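Local coordinates for MAGE domain-containing protein (Xenopus laevis, PDB 7DG2), which probably serves as the Nse3 subunit of the Smc5/6 complex, pairing with Nse1 to bind and shape Nse4, at residues B[53-56]-B[57-61]; B[120-123]-B[124-127]. All coordinates share one frame; numbering follows the deposited sequence.

Interactions 1 and 2 lie on opposite sides of the chain's centre, with their own centres 42 Å apart and their nearest atoms about 31 Å apart, so they do not touch. Interaction 1 comes first along the chain, on helix 47-62, which runs into the antiparallel sheet of strands 30-31, 75-80 and 64-70. Interaction 2 follows on helix 118-127, directly after strand 116-117 of a second three-stranded antiparallel sheet. Both belong to the MAGE homology domain, whose two halves are each built as a winged helix. The first half meets Nse1 beside interaction 1, and the second meets Nse4 beside interaction 2, so each of the two contacts lies beside a different partner of the complex.

Interaction 1 (B[53-56]-B[57-61]); sequences RAQI and TLQQV
The third helix of the first winged helix, helix 47-62, carries this contact, in which residues 53-56 pass into 57-61 through successive i to i+4 turns. T57 N bonds to R53 O at 3.0 Å, and the same i to i+4 pattern links L58 N to A54 O, Q59 N to Q55 O and Q60 N to I56 O. T57 OG1 also lies 3.2 Å from R53 O, though another acceptor is within reach of its proton.

Along one side, Q59 lies across both Q55 and I56. With its CG beside the backbone N (chi1 -67°), Q59 brings that CG to 3.3 Å from Q55 O and runs on fully extended. Its amide then divides its contacts: OE1 approaches I56 CD1 at 3.7 Å, while NE2 sits 3.7 Å from Q55 CG. The Q55 and Q59 amides are nearly perpendicular, their planes 85° apart, and the two NE2 donors do not bond to each other. I56 uses its other branch on Q60: CG2, anti to the backbone N, comes within 3.5 Å of Q60 NE2. Replacing Q59 with an alanine would probably leave I56 CD1 and the flank of Q55 without this amide cover and freer to turn.

On the inner side, A54 packs on V16 and L58 on L20 of helix 6-23, while L58 also touches F64 and Q59 touches Q65 of strand 64-70. The chain of Nse1 reaches the same helix, where its Q9 NE2 bonds to Q60 O, its L60 meets T57 and its H56 meets V61.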
# COMPACT_ATOMS: atom_id res chain seq x y z
N ARG B 53 -8.20 16.88 -16.64
CA ARG B 53 -6.84 16.48 -17.00
C ARG B 53 -6.25 15.53 -15.97
O ARG B 53 -5.49 14.62 -16.32
CB ARG B 53 -5.96 17.71 -17.19
CG ARG B 53 -6.41 18.60 -18.36
CD ARG B 53 -5.48 19.80 -18.54
NE ARG B 53 -4.09 19.36 -18.68
CZ ARG B 53 -3.04 20.17 -18.72
NH1 ARG B 53 -3.20 21.49 -18.63
NH2 ARG B 53 -1.82 19.67 -18.85
N ALA B 54 -6.56 15.73 -14.68
CA ALA B 54 -6.09 14.80 -13.66
C ALA B 54 -6.73 13.43 -13.82
O ALA B 54 -6.06 12.40 -13.67
CB ALA B 54 -6.39 15.36 -12.26
N GLN B 55 -8.03 13.40 -14.14
CA GLN B 55 -8.70 12.14 -14.39
C GLN B 55 -8.06 11.40 -15.55
O GLN B 55 -7.84 10.18 -15.48
CB GLN B 55 -10.19 12.40 -14.66
CG GLN B 55 -10.99 11.13 -14.95
CD GLN B 55 -12.47 11.40 -15.11
OE1 GLN B 55 -12.89 12.55 -15.18
NE2 GLN B 55 -13.26 10.33 -15.19
N ILE B 56 -7.72 12.12 -16.62
CA ILE B 56 -7.09 11.49 -17.79
C ILE B 56 -5.72 10.94 -17.42
O ILE B 56 -5.34 9.84 -17.85
CB ILE B 56 -7.03 12.47 -18.97
CG1 ILE B 56 -8.45 12.81 -19.45
CG2 ILE B 56 -6.19 11.90 -20.12
CD1 ILE B 56 -9.35 11.57 -19.69
N THR B 57 -4.95 11.69 -16.62
CA THR B 57 -3.64 11.19 -16.18
C THR B 57 -3.78 9.89 -15.38
O THR B 57 -3.02 8.94 -15.58
CB THR B 57 -2.91 12.24 -15.34
OG1 THR B 57 -2.59 13.38 -16.15
CG2 THR B 57 -1.62 11.67 -14.75
N LEU B 58 -4.76 9.84 -14.47
CA LEU B 58 -4.93 8.63 -13.67
C LEU B 58 -5.34 7.44 -14.53
O LEU B 58 -4.88 6.32 -14.32
CB LEU B 58 -5.95 8.89 -12.56
CG LEU B 58 -5.40 9.72 -11.39
CD1 LEU B 58 -6.55 10.29 -10.60
CD2 LEU B 58 -4.53 8.84 -10.52
N GLN B 59 -6.20 7.68 -15.54
CA GLN B 59 -6.57 6.62 -16.48
C GLN B 59 -5.36 6.13 -17.26
O GLN B 59 -5.14 4.92 -17.39
CB GLN B 59 -7.64 7.11 -17.46
CG GLN B 59 -8.95 7.40 -16.83
CD GLN B 59 -9.97 7.91 -17.84
OE1 GLN B 59 -9.70 7.96 -19.04
NE2 GLN B 59 -11.13 8.30 -17.35
N GLN B 60 -4.61 7.06 -17.85
CA GLN B 60 -3.57 6.70 -18.81
C GLN B 60 -2.33 6.13 -18.14
O GLN B 60 -1.71 5.20 -18.66
CB GLN B 60 -3.20 7.92 -19.65
CG GLN B 60 -4.33 8.37 -20.56
CD GLN B 60 -3.93 9.48 -21.51
OE1 GLN B 60 -2.88 10.11 -21.35
NE2 GLN B 60 -4.77 9.74 -22.51
N VAL B 61 -1.95 6.69 -17.00
CA VAL B 61 -0.69 6.27 -16.37
C VAL B 61 -0.91 5.11 -15.41
O VAL B 61 -0.11 4.17 -15.38
CB VAL B 61 -0.04 7.47 -15.65
CG1 VAL B 61 1.25 7.04 -14.98
CG2 VAL B 61 0.21 8.60 -16.65

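Interaction 2 (B[120-123]-B[124-127]); sequences AIWE and MLRR
Residues 120-123 and 124-127 form consecutive turns of one short helix, joined by M124 N to A120 O at 3.1 Å, L125 N to I121 O and R126 N to W122 O. The first two N-H groups point well at their acceptors (169° and 166°), whereas the third is more bent at 142°.

L125 carries the apolar side of the contact. Its CG stands beside the backbone N, close to I121 O, and sends CD1 to 3.8 Å from CZ3 at the six-membered end of the W122 indole. The same methyl lies 4.1 Å from I121 CG2, the I121 and L125 side chains running alongside each other. On another flank, E123 and R127 point the same way but form no ion pair, E123 OE1 staying 5.3 Å from R127 NH2. R127 instead gives NE to T13 OG1 and NH1 to P9 O, both of the Nse4 chain, while W122 NE1 bonds to E118 and R126 NE makes a salt bridge with E131.

I121 and M124 face helix 94-111, and W122 reaches helix 142-152, an arrangement that fits the second helix of a winged-helix half, here with M124 and R127 against Nse4.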
# COMPACT_ATOMS: atom_id res chain seq x y z
N ALA B 120 -27.85 -10.63 12.76
CA ALA B 120 -27.62 -11.72 11.82
C ALA B 120 -26.17 -11.76 11.35
O ALA B 120 -25.62 -12.84 11.14
CB ALA B 120 -28.56 -11.59 10.62
N ILE B 121 -25.54 -10.59 11.20
CA ILE B 121 -24.15 -10.56 10.75
C ILE B 121 -23.22 -11.13 11.83
O ILE B 121 -22.35 -11.95 11.54
CB ILE B 121 -23.77 -9.13 10.33
CG1 ILE B 121 -24.41 -8.83 8.98
CG2 ILE B 121 -22.25 -8.96 10.32
CD1 ILE B 121 -24.02 -7.52 8.38
N TRP B 122 -23.40 -10.71 13.09
CA TRP B 122 -22.53 -11.26 14.12
C TRP B 122 -22.81 -12.74 14.37
O TRP B 122 -21.89 -13.49 14.70
CB TRP B 122 -22.65 -10.46 15.42
CG TRP B 122 -22.16 -9.07 15.25
CD1 TRP B 122 -22.89 -7.93 15.41
CD2 TRP B 122 -20.84 -8.66 14.85
NE1 TRP B 122 -22.10 -6.83 15.15
CE2 TRP B 122 -20.84 -7.26 14.80
CE3 TRP B 122 -19.66 -9.35 14.54
CZ2 TRP B 122 -19.71 -6.52 14.46
CZ3 TRP B 122 -18.53 -8.61 14.19
CH2 TRP B 122 -18.57 -7.21 14.15
N GLU B 123 -24.05 -13.17 14.20
CA GLU B 123 -24.37 -14.59 14.35
C GLU B 123 -23.62 -15.43 13.33
O GLU B 123 -22.99 -16.44 13.67
CB GLU B 123 -25.89 -14.77 14.22
CG GLU B 123 -26.38 -16.20 14.15
CD GLU B 123 -27.90 -16.26 14.08
OE1 GLU B 123 -28.50 -16.93 14.95
OE2 GLU B 123 -28.49 -15.61 13.18
N MET B 124 -23.64 -15.00 12.06
CA MET B 124 -22.85 -15.66 11.03
C MET B 124 -21.36 -15.63 11.36
O MET B 124 -20.68 -16.66 11.34
CB MET B 124 -23.11 -15.01 9.67
CG MET B 124 -22.24 -15.55 8.53
SD MET B 124 -22.56 -14.77 6.92
CE MET B 124 -21.94 -13.11 7.25
N LEU B 125 -20.83 -14.44 11.67
CA LEU B 125 -19.39 -14.31 11.89
C LEU B 125 -18.91 -15.12 13.09
O LEU B 125 -17.74 -15.52 13.13
CB LEU B 125 -19.00 -12.85 12.04
CG LEU B 125 -19.19 -11.99 10.79
CD1 LEU B 125 -18.58 -10.62 10.98
CD2 LEU B 125 -18.58 -12.69 9.57
N ARG B 126 -19.78 -15.38 14.07
CA ARG B 126 -19.37 -16.19 15.21
C ARG B 126 -18.92 -17.58 14.76
O ARG B 126 -17.97 -18.14 15.32
CB ARG B 126 -20.50 -16.30 16.23
CG ARG B 126 -20.15 -17.17 17.44
CD ARG B 126 -21.24 -17.12 18.51
NE ARG B 126 -20.88 -16.26 19.64
CZ ARG B 126 -21.71 -15.90 20.61
NH1 ARG B 126 -22.97 -16.31 20.60
NH2 ARG B 126 -21.29 -15.11 21.59
N ARG B 127 -19.59 -18.14 13.75
CA ARG B 127 -19.19 -19.44 13.23
C ARG B 127 -17.85 -19.39 12.52
O ARG B 127 -17.22 -20.43 12.32
CB ARG B 127 -20.27 -19.99 12.30
CG ARG B 127 -21.59 -20.26 13.02
CD ARG B 127 -22.56 -21.08 12.17
NE ARG B 127 -23.01 -20.36 10.98
CZ ARG B 127 -23.97 -19.44 10.99
NH1 ARG B 127 -24.32 -18.83 9.87
NH2 ARG B 127 -24.58 -19.12 12.13